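PDB 4GDZ: uncharacterized protein from Bacteroides eggerthii, which is of unknown function but belongs to the DUF4251 family and binds a magnesium ion in the crystal. Local coordinates for residues A129-T134 against V144-N149; S104-S109 against I116-S121. All coordinates share one frame; numbering follows the deposited sequence.

Contact 1: A129-T134 against V144-N149; sequences AQIFLT and VTINPN. With MG (magnesium ion), chain B.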
ATOM      1  N   ALA A 129     -10.036  -8.315  21.172  1.00 44.37           N
ATOM      2  CA  ALA A 129      -9.401  -7.929  19.907  1.00 45.98           C
ATOM      3  C   ALA A 129      -7.970  -7.518  20.206  1.00 49.20           C
ATOM      4  O   ALA A 129      -7.716  -6.790  21.161  1.00 46.38           O
ATOM      5  CB  ALA A 129     -10.137  -6.771  19.205  1.00 42.75           C
ATOM      6  N   GLN A 130      -7.050  -8.000  19.373  1.00 44.94           N
ATOM      7  CA  GLN A 130      -5.657  -7.552  19.376  1.00 44.02           C
ATOM      8  C   GLN A 130      -5.460  -6.417  18.358  1.00 45.43           C
ATOM      9  O   GLN A 130      -5.928  -6.486  17.218  1.00 46.39           O
ATOM     10  CB  GLN A 130      -4.736  -8.721  19.078  1.00 44.39           C
ATOM     11  CG  GLN A 130      -3.273  -8.326  19.191  1.00 50.62           C
ATOM     12  CD  GLN A 130      -2.415  -9.549  19.206  1.00 60.72           C
ATOM     13  OE1 GLN A 130      -2.375 -10.289  18.226  1.00 56.01           O
ATOM     14  NE2 GLN A 130      -1.760  -9.789  20.325  1.00 53.94           N
ATOM     15  N   ILE A 131      -4.813  -5.352  18.811  1.00 44.62           N
ATOM     16  CA  ILE A 131      -4.709  -4.081  18.091  0.50 43.36           C
ATOM     17  C   ILE A 131      -3.231  -3.772  17.808  1.00 46.48           C
ATOM     18  O   ILE A 131      -2.413  -3.868  18.719  1.00 44.01           O
ATOM     19  CB  ILE A 131      -5.257  -2.916  18.951  0.50 42.14           C
ATOM     20  CG1 ILE A 131      -6.617  -3.275  19.609  0.50 45.80           C
ATOM     21  CG2 ILE A 131      -5.334  -1.641  18.117  0.50 44.74           C
ATOM     22  CD1 ILE A 131      -7.752  -3.541  18.647  0.50 40.95           C
ATOM     23  N   PHE A 132      -2.913  -3.375  16.588  1.00 43.78           N
ATOM     24  CA  PHE A 132      -1.577  -2.904  16.217  1.00 44.14           C
ATOM     25  C   PHE A 132      -1.744  -1.544  15.556  1.00 44.75           C
ATOM     26  O   PHE A 132      -2.485  -1.400  14.602  1.00 45.99           O
ATOM     27  CB  PHE A 132      -0.877  -3.883  15.269  1.00 45.28           C
ATOM     28  CG  PHE A 132       0.496  -3.415  14.791  1.00 46.16           C
ATOM     29  CD1 PHE A 132       1.551  -3.235  15.693  1.00 47.09           C
ATOM     30  CD2 PHE A 132       0.705  -3.075  13.467  1.00 47.77           C
ATOM     31  CE1 PHE A 132       2.789  -2.774  15.279  1.00 47.09           C
ATOM     32  CE2 PHE A 132       1.951  -2.641  13.041  1.00 47.42           C
ATOM     33  CZ  PHE A 132       2.994  -2.480  13.950  1.00 47.55           C
ATOM     34  N   LEU A 133      -1.040  -0.550  16.072  1.00 44.08           N
ATOM     35  CA  LEU A 133      -1.194   0.841  15.651  1.00 47.33           C
ATOM     36  C   LEU A 133       0.167   1.414  15.299  1.00 48.05           C
ATOM     37  O   LEU A 133       1.143   1.222  16.036  1.00 48.76           O
ATOM     38  CB  LEU A 133      -1.862   1.626  16.795  1.00 53.97           C
ATOM     39  CG  LEU A 133      -2.095   3.138  16.737  1.00 64.68           C
ATOM     40  CD1 LEU A 133      -2.998   3.528  17.897  1.00 66.28           C
ATOM     41  CD2 LEU A 133      -0.781   3.892  16.831  1.00 62.05           C
ATOM     42  N   THR A 134       0.237   2.129  14.169  1.00 44.84           N
ATOM     43  CA  THR A 134       1.468   2.750  13.718  1.00 47.25           C
ATOM     44  C   THR A 134       1.201   4.229  13.437  1.00 51.81           C
ATOM     45  O   THR A 134       0.137   4.594  12.935  1.00 51.38           O
ATOM     46  CB  THR A 134       2.037   2.095  12.446  1.00 53.47           C
ATOM     47  OG1 THR A 134       1.051   2.192  11.407  1.00 54.18           O
ATOM     48  CG2 THR A 134       2.411   0.634  12.720  1.00 52.36           C
ATOM     49  N   VAL A 144      -4.330   1.319  11.869  1.00 44.05           N
ATOM     50  CA  VAL A 144      -4.596   0.356  12.921  1.00 43.34           C
ATOM     51  C   VAL A 144      -5.069  -0.942  12.278  1.00 46.91           C
ATOM     52  O   VAL A 144      -5.866  -0.912  11.344  1.00 45.21           O
ATOM     53  CB  VAL A 144      -5.616   0.940  13.946  1.00 50.20           C
ATOM     54  CG1 VAL A 144      -7.014   1.181  13.328  1.00 47.57           C
ATOM     55  CG2 VAL A 144      -5.767   0.028  15.136  1.00 52.35           C
ATOM     56  N   THR A 145      -4.587  -2.074  12.793  1.00 42.76           N
ATOM     57  CA  THR A 145      -5.110  -3.395  12.459  1.00 43.06           C
ATOM     58  C   THR A 145      -5.757  -3.994  13.671  1.00 45.02           C
ATOM     59  O   THR A 145      -5.161  -4.010  14.771  1.00 45.11           O
ATOM     60  CB  THR A 145      -3.939  -4.304  11.967  1.00 48.25           C
ATOM     61  OG1 THR A 145      -3.369  -3.664  10.818  1.00 51.13           O
ATOM     62  CG2 THR A 145      -4.411  -5.764  11.595  1.00 46.99           C
ATOM     63  N   ILE A 146      -6.971  -4.487  13.473  1.00 42.66           N
ATOM     64  CA  ILE A 146      -7.815  -5.052  14.505  1.00 41.63           C
ATOM     65  C   ILE A 146      -8.057  -6.512  14.210  1.00 43.42           C
ATOM     66  O   ILE A 146      -8.577  -6.887  13.134  1.00 44.75           O
ATOM     67  CB  ILE A 146      -9.161  -4.259  14.604  1.00 45.33           C
ATOM     68  CG1 ILE A 146      -8.873  -2.764  14.901  1.00 48.92           C
ATOM     69  CG2 ILE A 146     -10.103  -4.855  15.668  1.00 43.58           C
ATOM     70  CD1 ILE A 146      -9.838  -1.790  14.277  1.00 53.34           C
ATOM     71  N   ASN A 147      -7.718  -7.348  15.186  1.00 41.80           N
ATOM     72  CA  ASN A 147      -7.797  -8.789  15.050  1.00 43.73           C
ATOM     73  C   ASN A 147      -8.670  -9.390  16.146  1.00 45.16           C
ATOM     74  O   ASN A 147      -8.170  -9.655  17.245  1.00 45.45           O
ATOM     75  CB  ASN A 147      -6.359  -9.377  15.077  1.00 47.56           C
ATOM     76  CG  ASN A 147      -6.316 -10.883  14.874  1.00 55.82           C
ATOM     77  OD1 ASN A 147      -7.323 -11.527  14.639  1.00 51.64           O
ATOM     78  ND2 ASN A 147      -5.124 -11.452  14.990  1.00 50.17           N
ATOM     79  N   PRO A 148      -9.968  -9.642  15.853  1.00 46.67           N
ATOM     80  CA  PRO A 148     -10.847 -10.219  16.886  1.00 45.34           C
ATOM     81  C   PRO A 148     -10.487 -11.662  17.190  1.00 47.87           C
ATOM     82  O   PRO A 148      -9.925 -12.329  16.352  1.00 47.08           O
ATOM     83  CB  PRO A 148     -12.246 -10.149  16.233  1.00 48.45           C
ATOM     84  CG  PRO A 148     -12.132  -9.035  15.242  1.00 51.34           C
ATOM     85  CD  PRO A 148     -10.757  -9.222  14.672  1.00 49.53           C
ATOM     86  N   ASN A 149     -10.801 -12.147  18.384  1.00 44.46           N
ATOM     87  CA  ASN A 149     -10.320 -13.472  18.781  1.00 47.01           C
ATOM     88  C   ASN A 149     -11.050 -14.628  18.104  1.00 53.49           C
ATOM     89  O   ASN A 149     -10.548 -15.743  18.127  1.00 51.78           O
ATOM     90  CB  ASN A 149     -10.440 -13.671  20.297  1.00 50.19           C
ATOM     91  CG  ASN A 149     -11.883 -13.844  20.722  1.00 59.84           C
ATOM     92  OD1 ASN A 149     -12.706 -12.956  20.530  1.00 50.47           O
ATOM     93  ND2 ASN A 149     -12.215 -15.025  21.182  1.00 65.98           N
TER
HETATM   94 MG    MG B 200      -9.453 -12.218  13.930  1.00 66.54          MG
HETATM   95  O   HOH W   1      -3.026  -9.410  15.627  1.00 52.82           O

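Contact 2: S104-S109 against I116-S121; sequences SDIKTS and INCSFS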
ATOM      1  N   SER A 104      -4.949  -4.276  27.886  1.00 51.74           N
ATOM      2  CA  SER A 104      -3.839  -5.015  28.464  1.00 59.55           C
ATOM      3  C   SER A 104      -2.735  -5.221  27.441  1.00 56.10           C
ATOM      4  O   SER A 104      -2.933  -5.006  26.222  1.00 49.76           O
ATOM      5  CB  SER A 104      -4.321  -6.395  28.948  1.00 64.25           C
ATOM      6  OG  SER A 104      -4.770  -7.199  27.856  1.00 74.02           O
ATOM      7  N   ASP A 105      -1.582  -5.658  27.955  1.00 59.21           N
ATOM      8  CA  ASP A 105      -0.436  -6.082  27.132  1.00 61.93           C
ATOM      9  C   ASP A 105       0.032  -4.976  26.195  1.00 57.84           C
ATOM     10  O   ASP A 105       0.239  -5.232  25.025  1.00 52.91           O
ATOM     11  CB  ASP A 105      -0.785  -7.343  26.309  1.00 68.60           C
ATOM     12  CG  ASP A 105      -1.288  -8.491  27.189  1.00 83.42           C
ATOM     13  OD1 ASP A 105      -0.550  -8.880  28.105  1.00 80.44           O
ATOM     14  OD2 ASP A 105      -2.422  -8.987  26.978  1.00 91.28           O
ATOM     15  N   ILE A 106       0.222  -3.760  26.711  1.00 52.73           N
ATOM     16  CA  ILE A 106       0.659  -2.627  25.877  1.00 58.38           C
ATOM     17  C   ILE A 106       2.137  -2.764  25.561  1.00 56.73           C
ATOM     18  O   ILE A 106       2.950  -2.938  26.470  1.00 58.24           O
ATOM     19  CB  ILE A 106       0.452  -1.270  26.573  1.00 58.21           C
ATOM     20  CG1 ILE A 106      -1.040  -1.016  26.854  1.00 61.86           C
ATOM     21  CG2 ILE A 106       0.988  -0.144  25.692  1.00 56.13           C
ATOM     22  CD1 ILE A 106      -1.265  -0.030  27.996  1.00 75.65           C
ATOM     23  N   LYS A 107       2.482  -2.734  24.285  1.00 51.50           N
ATOM     24  CA  LYS A 107       3.886  -2.804  23.845  1.00 51.61           C
ATOM     25  C   LYS A 107       4.072  -1.591  22.964  1.00 55.06           C
ATOM     26  O   LYS A 107       3.227  -1.306  22.120  1.00 50.42           O
ATOM     27  CB  LYS A 107       4.155  -4.057  23.002  1.00 54.53           C
ATOM     28  CG  LYS A 107       3.547  -5.358  23.516  1.00 59.73           C
ATOM     29  CD  LYS A 107       4.218  -5.843  24.767  1.00 58.22           C
ATOM     30  CE  LYS A 107       3.676  -7.194  25.208  1.00 54.56           C
ATOM     31  NZ  LYS A 107       4.289  -7.442  26.538  1.00 52.55           N
ATOM     32  N   THR A 108       5.180  -0.893  23.112  1.00 52.89           N
ATOM     33  CA  THR A 108       5.435   0.334  22.356  0.50 56.01           C
ATOM     34  C   THR A 108       6.894   0.342  21.930  1.00 60.64           C
ATOM     35  O   THR A 108       7.742  -0.084  22.701  1.00 61.31           O
ATOM     36  CB  THR A 108       5.158   1.577  23.230  0.50 62.55           C
ATOM     37  OG1 THR A 108       3.775   1.601  23.606  0.50 54.61           O
ATOM     38  CG2 THR A 108       5.503   2.872  22.478  0.50 70.96           C
ATOM     39  N   SER A 109       7.176   0.838  20.730  1.00 51.45           N
ATOM     40  CA  SER A 109       8.543   1.058  20.295  1.00 56.57           C
ATOM     41  C   SER A 109       8.562   2.338  19.463  1.00 58.89           C
ATOM     42  O   SER A 109       7.605   2.615  18.740  1.00 53.92           O
ATOM     43  CB  SER A 109       9.006  -0.144  19.473  1.00 62.72           C
ATOM     44  OG  SER A 109      10.383  -0.058  19.209  1.00 76.93           O
ATOM     45  N   ILE A 116       6.293   5.511  15.558  1.00 53.06           N
ATOM     46  CA  ILE A 116       5.839   4.725  16.710  1.00 56.07           C
ATOM     47  C   ILE A 116       5.079   3.505  16.218  1.00 54.50           C
ATOM     48  O   ILE A 116       4.269   3.593  15.300  1.00 52.13           O
ATOM     49  CB  ILE A 116       4.947   5.569  17.656  1.00 59.18           C
ATOM     50  CG1 ILE A 116       5.780   6.707  18.265  1.00 65.07           C
ATOM     51  CG2 ILE A 116       4.330   4.717  18.774  1.00 52.91           C
ATOM     52  CD1 ILE A 116       4.950   7.700  19.046  1.00 72.55           C
ATOM     53  N   ASN A 117       5.409   2.355  16.783  1.00 52.13           N
ATOM     54  CA  ASN A 117       4.664   1.104  16.553  1.00 49.21           C
ATOM     55  C   ASN A 117       4.186   0.666  17.942  1.00 55.09           C
ATOM     56  O   ASN A 117       4.998   0.596  18.873  1.00 56.33           O
ATOM     57  CB  ASN A 117       5.597   0.025  16.009  1.00 48.25           C
ATOM     58  CG  ASN A 117       6.088   0.281  14.588  1.00 54.66           C
ATOM     59  OD1 ASN A 117       5.635   1.186  13.856  1.00 57.57           O
ATOM     60  ND2 ASN A 117       7.030  -0.523  14.189  1.00 47.77           N
ATOM     61  N   CYS A 118       2.908   0.355  18.086  1.00 47.61           N
ATOM     62  CA  CYS A 118       2.300   0.014  19.372  0.50 47.51           C
ATOM     63  C   CYS A 118       1.305  -1.142  19.230  1.00 50.42           C
ATOM     64  O   CYS A 118       0.589  -1.197  18.244  1.00 49.61           O
ATOM     65  CB  CYS A 118       1.567   1.254  19.904  0.50 51.10           C
ATOM     66  SG  CYS A 118       0.669   1.048  21.467  0.50 56.79           S
ATOM     67  N   SER A 119       1.216  -2.010  20.231  1.00 47.02           N
ATOM     68  CA  SER A 119       0.198  -3.062  20.247  1.00 43.55           C
ATOM     69  C   SER A 119      -0.421  -3.130  21.613  1.00 43.49           C
ATOM     70  O   SER A 119       0.200  -2.737  22.628  1.00 46.49           O
ATOM     71  CB  SER A 119       0.769  -4.446  19.825  1.00 47.85           C
ATOM     72  OG  SER A 119       1.574  -5.035  20.833  1.00 47.58           O
ATOM     73  N   PHE A 120      -1.633  -3.652  21.643  1.00 44.40           N
ATOM     74  CA  PHE A 120      -2.365  -3.877  22.880  1.00 44.23           C
ATOM     75  C   PHE A 120      -3.598  -4.711  22.564  1.00 47.59           C
ATOM     76  O   PHE A 120      -3.952  -4.895  21.391  1.00 45.17           O
ATOM     77  CB  PHE A 120      -2.737  -2.553  23.591  1.00 46.94           C
ATOM     78  CG  PHE A 120      -3.564  -1.609  22.764  1.00 46.11           C
ATOM     79  CD1 PHE A 120      -2.959  -0.690  21.934  1.00 47.42           C
ATOM     80  CD2 PHE A 120      -4.957  -1.622  22.845  1.00 49.09           C
ATOM     81  CE1 PHE A 120      -3.712   0.178  21.162  1.00 57.40           C
ATOM     82  CE2 PHE A 120      -5.708  -0.740  22.092  1.00 48.71           C
ATOM     83  CZ  PHE A 120      -5.086   0.146  21.242  1.00 49.35           C
ATOM     84  N   SER A 121      -4.215  -5.260  23.608  1.00 45.10           N
ATOM     85  CA  SER A 121      -5.482  -5.969  23.488  1.00 46.16           C
ATOM     86  C   SER A 121      -6.584  -5.286  24.294  1.00 47.94           C
ATOM     87  O   SER A 121      -6.320  -4.685  25.331  1.00 48.21           O
ATOM     88  CB  SER A 121      -5.340  -7.428  23.932  1.00 51.08           C
ATOM     89  OG  SER A 121      -4.726  -8.155  22.873  1.00 59.03           O
TER
HETATM   90  O   HOH W   2       0.162  -6.439  22.648  1.00 48.80           O

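Contact 1: A129-T134 against V144-N149
The carboxamide of Asn147 uses both its polar atoms. Its OD1 binds the magnesium ion at 2.4 Å, while ND2 donates to a water, 3.0 Å from the water oxygen. That water in turn donates to OE1 of Gln130, 2.8 Å away, so the two amides on neighbouring strands are joined through one bridge. Both side chains start with CG anti to the backbone N, rising together from the sheet on the face they share with Phe132 and Thr145. The Phe132 ring swings away from strand 144-148 and meets Tyr88 of the second subunit edge-to-face, with Gln60 of that subunit also against it. Thr145 OG1 bonds to Thr156 and to Gln60 of the second subunit.

Beneath these groups lies a regular antiparallel hairpin. Gln130 with Asn147 and Phe132 with Thr145 are the hydrogen-bonded pairs within these two segments. Three of the four bonds lie in the carbonyl plane, but Gln130 N approaches Asn147 O from 42° above it, just where the strand runs into Pro148. The opposite face is apolar. Ile131 lies alongside both Val144 and Ile146, with a tight CG2 to CG2 contact of 3.4 Å to Val144 in the conformer given; its CD1 sits 4.0 Å from Ile146 CG1.

Pro148 O is the second ligand from this strand, at 2.5 Å from the metal, and the backbone oxygens of Asn151 and Asn153 join it. All four are neutral amide oxygens, so the cation would probably polarise the Asn147 carboxamide and strengthen ND2 as a donor to the bridging water.

Contact 2: S104-S109 against I116-S121
Strands 102-110 and 116-123 form a beta hairpin interrupted by a beta bulge, and Ser119 pairs with Lys107 just past the bulge, which lies opposite Phe120. From its backbone the Ser119 side chain rises on the same face as Lys107. Its CB packs on the carbonyl oxygen of Ile131 in the next strand. A chi1 of 74° then puts OG between the backbone N and the carbonyl carbon, where it lies 3.3 Å from CG of Lys107 and close to CB of the same lysine. OG also shares a hydrogen bond with a water 2.7 Å away, and that water donates to Asp105 O, likewise at 2.7 Å. The bulge thus keeps a solvent link to the partner strand at a carbonyl that has slipped out of register.

Pairing is regular on either side of the slip: Ser104 with Ser121 before it, Lys107 with Ser119 and Ser109 with Asn117 after it, each pair joined by two backbone bonds. Asp105 takes up the extra residue with a positive phi of 58°, and the amides of Asp105 and Ile106 bond to a glycerol, probably from the crystallisation liquor. The Ile106 and Phe120 side chains cross obliquely, CG1 of Ile106 lying 4.0 Å from CB of Phe120, and the Phe120 side chain also touches Val71 and Val73 of strand 61-74. Lys107 and Ser119 both pack on Val87 of the second subunit.

Ser104 OG donates to Asp105 OD2 over 3.1 Å. An alanine here would lose this bond and would probably leave the Asp105 carboxylate less firmly placed. The hydroxyl meets OD2 from 61° above the carboxylate plane.

In the fold
Contacts 1 and 2 are successive hairpins of one antiparallel sheet, with strands 116-123 and 128-135 as the neighbours that join them: backbone amides of Ile131 and Leu133 probably bond to the carbonyls of Phe120 and Cys118. Contact 1 is the buried one, its centre about 8 Å from that of the chain. Contact 2 lies farther out, about 12 Å by the same measure, and includes strand 102-110, an outermost strand within this chain. Their polar chemistry follows: a metal and two water-bridged amides at a strand end in the first, serines, a carboxylate and a bulge in the second. Both hairpins touch the second subunit.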